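Local coordinates for proximal thread matrix protein 1 (Mytilus galloprovincialis, PDB 4CN9) that probably binds collagen as a zinc-containing matrix protein of the mussel byssus, built from two von Willebrand factor type A domains, at residues I333-I338 against Q372-K377; G145-R150 against Q184-K189. All coordinates share one frame; numbering follows the deposited sequence.

The two contacts belong to successive von Willebrand factor type A domains, contact 2 to the first and contact 1 to the second. They do not touch: their centres are about 37 Å apart and their nearest atoms about 22 Å. By strand and helix order, helices 142-153 and 183-192, which pack together in contact 2, correspond to helices 338-349 and 379-388, and contact 1 joins the loops that lead into that second pair. Zinc occupies the MIDAS of the first domain through Ser-63, Ser-65 and Asp-174. The side chain of Leu-146 in contact 2 is about 12 Å from that of Asp-61, a zinc ligand of this protein that does not hold the ion in this model, whereas contact 1 lies away from the zinc sites.

Contact 1 (I333-I338 against Q372-K377); sequences IGQTAI and QNNGHK
A first torsion of 37° sets Thr-336 OG1 between its backbone N and carbonyl carbon, within reach of Gln-372 O, and chi1 of 68° gives Asn-374 CG the like placement, beside Ala-337. The threonine hydroxyl donates to Gln-372 O over 2.8 Å, from well above the carbonyl plane. Water 1 bridges the same loops, accepting from Thr-336 N and donating to Gln-372 O, each at 2.9 Å. Asn-374 ND2 gives Gln-335 OE1 a nearly straight bond of 3.1 Å lying in the carbonyl plane, the two amides turned 56° apart; it also binds Asp-304 O. Both loops lie at the sheet end where von Willebrand factor A domains carry their MIDAS, and Thr-336 is probably the counterpart of the MIDAS threonine, though no zinc is bound here. Asn-374 OD1 packs on Ala-337 CB (3.6 Å), small enough to admit it, and closes an Asx turn with His-376 N. An alanine in place of Asn-374 would probably leave Gln-335 OE1 and Asp-304 O without this donor and the turn without its acceptor. Asn-373 bridges too: ND2 donates to Lys-377 O, while OD1 accepts from Gly-339 N as helix 338-349 begins.

Contact 2 (G145-R150 against Q184-K189); sequences GLKHVR and QHEAHK
Glu-186 OE1 is shared by Arg-150 NH2, at 3.1 Å in a salt bridge, and by water 2, which itself accepts from Arg-150 NE at 2.7 Å. The NH2 bond meets the syn lone pair of OE1 and lies close to the guanidinium plane, with the carboxylate turned only 24° from that plane. Water 2 sits at the same guanidinium edge and also neighbours Glu-186 O; its two protons cannot serve every acceptor around it, so which it serves is not settled. A bend at chi3 (48°) turns Arg-150 NE off the line of an otherwise extended chain, and Lys-189 CB packs against it at 3.6 Å. Further out, Lys-189 CD lies over one guanidinium face, toward the edge of the group rather than its middle. The lysine chain, extended beyond CG, ends with NZ 4.2 Å from Arg-150 NH2, a like-charge approach that the glutamate is likely to ease. The two helices are neighbours in the alpha/beta fold of the first von Willebrand factor A domain, where helix 183-192 makes the crossover between parallel strands 166-173 and 195-202. Their segments run nearly parallel, 22° apart, with axes 8.6 Å from each other at the closest. Nearer the sheet the contact turns apolar. Leu-146 CD1 meets Ala-187 CB at 3.9 Å, and the branched leucine also reaches Leu-59 of strand 54-61 and Ile-214 of helix 208-214; the alanine methyl is small enough to leave room for the leucine branch between the helices. Leu-146 CB touches Glu-186 CB. On the outer side, the first two methylenes of Lys-147 pass across the carboxylate at a slant, CB 3.5 Å from Glu-186 OE1, while its NZ is salt-bridged to Glu-151.

Contact 1 (I333-I338 against Q372-K377)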
loop_
_atom_site.group_PDB
_atom_site.type_symbol
_atom_site.label_atom_id
_atom_site.label_comp_id
_atom_site.label_asym_id
_atom_site.label_seq_id
_atom_site.Cartn_x
_atom_site.Cartn_y
_atom_site.Cartn_z
ATOM N N ILE A 333 12.349 2.208 32.417
ATOM C CA ILE A 333 10.943 2.604 32.433
ATOM C C ILE A 333 10.119 1.636 31.605
ATOM O O ILE A 333 10.525 1.249 30.509
ATOM C CB ILE A 333 10.742 4.008 31.821
ATOM C CG1 ILE A 333 11.767 4.994 32.388
ATOM C CG2 ILE A 333 9.307 4.496 32.044
ATOM C CD1 ILE A 333 11.640 5.223 33.872
ATOM N N GLY A 334 8.963 1.252 32.126
ATOM C CA GLY A 334 8.054 0.375 31.411
ATOM C C GLY A 334 6.889 1.140 30.798
ATOM O O GLY A 334 5.753 1.034 31.246
ATOM N N GLN A 335 7.208 1.956 29.802
ATOM C CA GLN A 335 6.227 2.629 28.970
ATOM C C GLN A 335 6.683 2.406 27.538
ATOM O O GLN A 335 7.842 2.055 27.302
ATOM C CB GLN A 335 6.188 4.129 29.261
ATOM C CG GLN A 335 5.475 4.517 30.532
ATOM C CD GLN A 335 5.512 6.013 30.750
ATOM O OE1 GLN A 335 5.231 6.801 29.829
ATOM N NE2 GLN A 335 5.886 6.423 31.961
ATOM N N THR A 336 5.778 2.614 26.587
ATOM C CA THR A 336 6.098 2.478 25.168
ATOM C C THR A 336 5.510 3.662 24.377
ATOM O O THR A 336 4.345 3.661 23.998
ATOM C CB THR A 336 5.572 1.136 24.572
ATOM O OG1 THR A 336 4.308 0.803 25.151
ATOM C CG2 THR A 336 6.539 -0.004 24.854
ATOM N N ALA A 337 6.338 4.657 24.114
ATOM C CA ALA A 337 5.910 5.846 23.393
ATOM C C ALA A 337 6.087 5.657 21.887
ATOM O O ALA A 337 7.008 6.216 21.284
ATOM C CB ALA A 337 6.701 7.046 23.871
ATOM N N ILE A 338 5.198 4.866 21.298
ATOM C CA ILE A 338 5.217 4.579 19.857
ATOM C C ILE A 338 5.109 5.882 19.086
ATOM O O ILE A 338 5.829 6.092 18.107
ATOM C CB ILE A 338 4.048 3.649 19.471
ATOM C CG1 ILE A 338 4.160 2.309 20.196
ATOM C CG2 ILE A 338 4.002 3.390 17.984
ATOM C CD1 ILE A 338 2.889 1.492 20.137
ATOM N N GLN A 372 1.305 -0.871 24.404
ATOM C CA GLN A 372 0.405 0.095 23.784
ATOM C C GLN A 372 0.952 1.512 23.955
ATOM O O GLN A 372 1.735 1.779 24.857
ATOM C CB GLN A 372 -1.007 -0.022 24.367
ATOM C CG GLN A 372 -1.205 0.636 25.718
ATOM C CD GLN A 372 -0.939 -0.313 26.872
ATOM O OE1 GLN A 372 0.021 -1.088 26.849
ATOM N NE2 GLN A 372 -1.794 -0.253 27.898
ATOM N N ASN A 373 0.551 2.421 23.078
ATOM C CA ASN A 373 1.045 3.787 23.138
ATOM C C ASN A 373 0.708 4.472 24.465
ATOM O O ASN A 373 -0.366 4.240 25.039
ATOM C CB ASN A 373 0.485 4.636 21.993
ATOM C CG ASN A 373 1.275 5.929 21.801
ATOM O OD1 ASN A 373 2.500 5.908 21.724
ATOM N ND2 ASN A 373 0.581 7.052 21.732
ATOM N N ASN A 374 1.620 5.325 24.928
ATOM C CA ASN A 374 1.428 6.056 26.187
ATOM C C ASN A 374 0.673 7.360 26.010
ATOM O O ASN A 374 0.304 8.031 26.998
ATOM C CB ASN A 374 2.765 6.284 26.920
ATOM C CG ASN A 374 3.700 7.236 26.190
ATOM O OD1 ASN A 374 3.425 7.701 25.074
ATOM N ND2 ASN A 374 4.808 7.555 26.838
ATOM N N GLY A 375 0.432 7.716 24.753
ATOM C CA GLY A 375 -0.355 8.889 24.417
ATOM C C GLY A 375 0.386 10.219 24.371
ATOM O O GLY A 375 -0.238 11.267 24.143
ATOM N N HIS A 376 1.705 10.219 24.557
ATOM C CA HIS A 376 2.416 11.493 24.528
ATOM C C HIS A 376 2.347 12.139 23.133
ATOM O O HIS A 376 2.189 13.350 23.006
ATOM C CB HIS A 376 3.861 11.348 24.991
ATOM C CG HIS A 376 4.604 12.647 24.987
ATOM N ND1 HIS A 376 4.293 13.685 25.842
ATOM C CD2 HIS A 376 5.618 13.090 24.210
ATOM C CE1 HIS A 376 5.096 14.708 25.595
ATOM N NE2 HIS A 376 5.904 14.372 24.608
ATOM N N LYS A 377 2.435 11.308 22.099
ATOM C CA LYS A 377 2.187 11.713 20.723
ATOM C C LYS A 377 1.227 10.708 20.090
ATOM O O LYS A 377 1.126 9.578 20.535
ATOM C CB LYS A 377 3.487 11.756 19.919
ATOM C CG LYS A 377 4.466 12.841 20.333
ATOM C CD LYS A 377 4.020 14.219 19.871
ATOM C CE LYS A 377 4.950 15.288 20.430
ATOM N NZ LYS A 377 4.462 16.640 20.165
HETATM O O HOH W 1 2.930 3.003 27.245
#

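Contact 2 (G145-R150 against Q184-K189)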
loop_
_atom_site.group_PDB
_atom_site.type_symbol
_atom_site.label_atom_id
_atom_site.label_comp_id
_atom_site.label_asym_id
_atom_site.label_seq_id
_atom_site.Cartn_x
_atom_site.Cartn_y
_atom_site.Cartn_z
ATOM N N GLY A 145 -16.677 -8.767 -6.679
ATOM C CA GLY A 145 -16.017 -8.101 -7.793
ATOM C C GLY A 145 -14.526 -8.411 -7.845
ATOM O O GLY A 145 -13.991 -8.754 -8.904
ATOM N N LEU A 146 -13.851 -8.300 -6.702
ATOM C CA LEU A 146 -12.416 -8.559 -6.629
ATOM C C LEU A 146 -12.082 -10.011 -6.995
ATOM O O LEU A 146 -11.086 -10.273 -7.655
ATOM C CB LEU A 146 -11.889 -8.233 -5.230
ATOM C CG LEU A 146 -11.915 -6.746 -4.868
ATOM C CD1 LEU A 146 -11.679 -6.522 -3.375
ATOM C CD2 LEU A 146 -10.890 -5.988 -5.688
ATOM N N LYS A 147 -12.924 -10.935 -6.548
ATOM C CA LYS A 147 -12.775 -12.357 -6.851
ATOM C C LYS A 147 -12.907 -12.590 -8.349
ATOM O O LYS A 147 -12.088 -13.277 -8.971
ATOM C CB LYS A 147 -13.856 -13.140 -6.110
ATOM C CG LYS A 147 -13.827 -14.651 -6.322
ATOM C CD LYS A 147 -15.007 -15.303 -5.594
ATOM C CE LYS A 147 -15.306 -16.688 -6.130
ATOM N NZ LYS A 147 -14.247 -17.647 -5.748
ATOM N N HIS A 148 -13.947 -12.012 -8.936
ATOM C CA HIS A 148 -14.157 -12.129 -10.380
ATOM C C HIS A 148 -12.940 -11.612 -11.171
ATOM O O HIS A 148 -12.507 -12.214 -12.167
ATOM C CB HIS A 148 -15.426 -11.367 -10.762
ATOM C CG HIS A 148 -15.773 -11.450 -12.216
ATOM N ND1 HIS A 148 -16.638 -12.396 -12.722
ATOM C CD2 HIS A 148 -15.376 -10.701 -13.274
ATOM C CE1 HIS A 148 -16.769 -12.221 -14.025
ATOM N NE2 HIS A 148 -16.013 -11.199 -14.386
ATOM N N VAL A 149 -12.377 -10.496 -10.718
ATOM C CA VAL A 149 -11.209 -9.913 -11.374
ATOM C C VAL A 149 -9.996 -10.854 -11.284
ATOM O O VAL A 149 -9.304 -11.087 -12.271
ATOM C CB VAL A 149 -10.889 -8.509 -10.799
ATOM C CG1 VAL A 149 -9.517 -8.048 -11.237
ATOM C CG2 VAL A 149 -11.963 -7.501 -11.236
ATOM N N ARG A 150 -9.757 -11.413 -10.107
ATOM C CA ARG A 150 -8.655 -12.364 -9.947
ATOM C C ARG A 150 -8.836 -13.629 -10.808
ATOM O O ARG A 150 -7.906 -14.073 -11.468
ATOM C CB ARG A 150 -8.512 -12.763 -8.479
ATOM C CG ARG A 150 -7.394 -13.771 -8.237
ATOM C CD ARG A 150 -7.251 -14.113 -6.761
ATOM N NE ARG A 150 -8.525 -14.442 -6.120
ATOM C CZ ARG A 150 -9.077 -15.657 -6.084
ATOM N NH1 ARG A 150 -8.485 -16.690 -6.668
ATOM N NH2 ARG A 150 -10.233 -15.840 -5.456
ATOM N N GLN A 184 -11.877 -8.213 2.182
ATOM C CA GLN A 184 -10.488 -8.092 2.608
ATOM C C GLN A 184 -9.711 -9.310 2.148
ATOM O O GLN A 184 -8.593 -9.199 1.641
ATOM C CB GLN A 184 -10.397 -7.912 4.119
ATOM C CG GLN A 184 -11.226 -6.760 4.597
ATOM C CD GLN A 184 -10.881 -5.501 3.842
ATOM O OE1 GLN A 184 -9.789 -5.397 3.282
ATOM N NE2 GLN A 184 -11.817 -4.542 3.799
ATOM N N HIS A 185 -10.336 -10.472 2.278
ATOM C CA HIS A 185 -9.706 -11.717 1.873
ATOM C C HIS A 185 -9.505 -11.803 0.355
ATOM O O HIS A 185 -8.452 -12.243 -0.118
ATOM C CB HIS A 185 -10.550 -12.892 2.351
ATOM C CG HIS A 185 -9.931 -14.225 2.085
ATOM N ND1 HIS A 185 -8.711 -14.595 2.612
ATOM C CD2 HIS A 185 -10.360 -15.277 1.349
ATOM C CE1 HIS A 185 -8.417 -15.820 2.215
ATOM N NE2 HIS A 185 -9.402 -16.257 1.449
ATOM N N GLU A 186 -10.518 -11.412 -0.416
ATOM C CA GLU A 186 -10.362 -11.379 -1.871
ATOM C C GLU A 186 -9.293 -10.373 -2.329
ATOM O O GLU A 186 -8.562 -10.614 -3.299
ATOM C CB GLU A 186 -11.700 -11.086 -2.551
ATOM C CG GLU A 186 -12.766 -12.142 -2.297
ATOM C CD GLU A 186 -12.314 -13.558 -2.691
ATOM O OE1 GLU A 186 -11.501 -13.693 -3.622
ATOM O OE2 GLU A 186 -12.779 -14.524 -2.053
ATOM N N ALA A 187 -9.208 -9.238 -1.647
ATOM C CA ALA A 187 -8.210 -8.226 -1.990
ATOM C C ALA A 187 -6.795 -8.746 -1.709
ATOM O O ALA A 187 -5.858 -8.489 -2.465
ATOM C CB ALA A 187 -8.477 -6.941 -1.202
ATOM N N HIS A 188 -6.652 -9.491 -0.615
ATOM C CA HIS A 188 -5.383 -10.134 -0.275
ATOM C C HIS A 188 -4.926 -11.105 -1.375
ATOM O O HIS A 188 -3.796 -11.048 -1.832
ATOM C CB HIS A 188 -5.521 -10.875 1.064
ATOM C CG HIS A 188 -4.327 -11.702 1.424
ATOM N ND1 HIS A 188 -3.198 -11.164 2.004
ATOM C CD2 HIS A 188 -4.085 -13.028 1.288
ATOM C CE1 HIS A 188 -2.310 -12.120 2.206
ATOM N NE2 HIS A 188 -2.820 -13.260 1.775
ATOM N N LYS A 189 -5.819 -11.983 -1.818
ATOM C CA LYS A 189 -5.456 -12.940 -2.867
ATOM C C LYS A 189 -5.111 -12.220 -4.168
ATOM O O LYS A 189 -4.178 -12.583 -4.887
ATOM C CB LYS A 189 -6.594 -13.923 -3.105
ATOM C CG LYS A 189 -6.893 -14.844 -1.942
ATOM C CD LYS A 189 -8.061 -15.747 -2.332
ATOM C CE LYS A 189 -8.390 -16.766 -1.282
ATOM N NZ LYS A 189 -9.570 -17.601 -1.683
HETATM O O HOH W 2 -9.517 -12.090 -5.393
#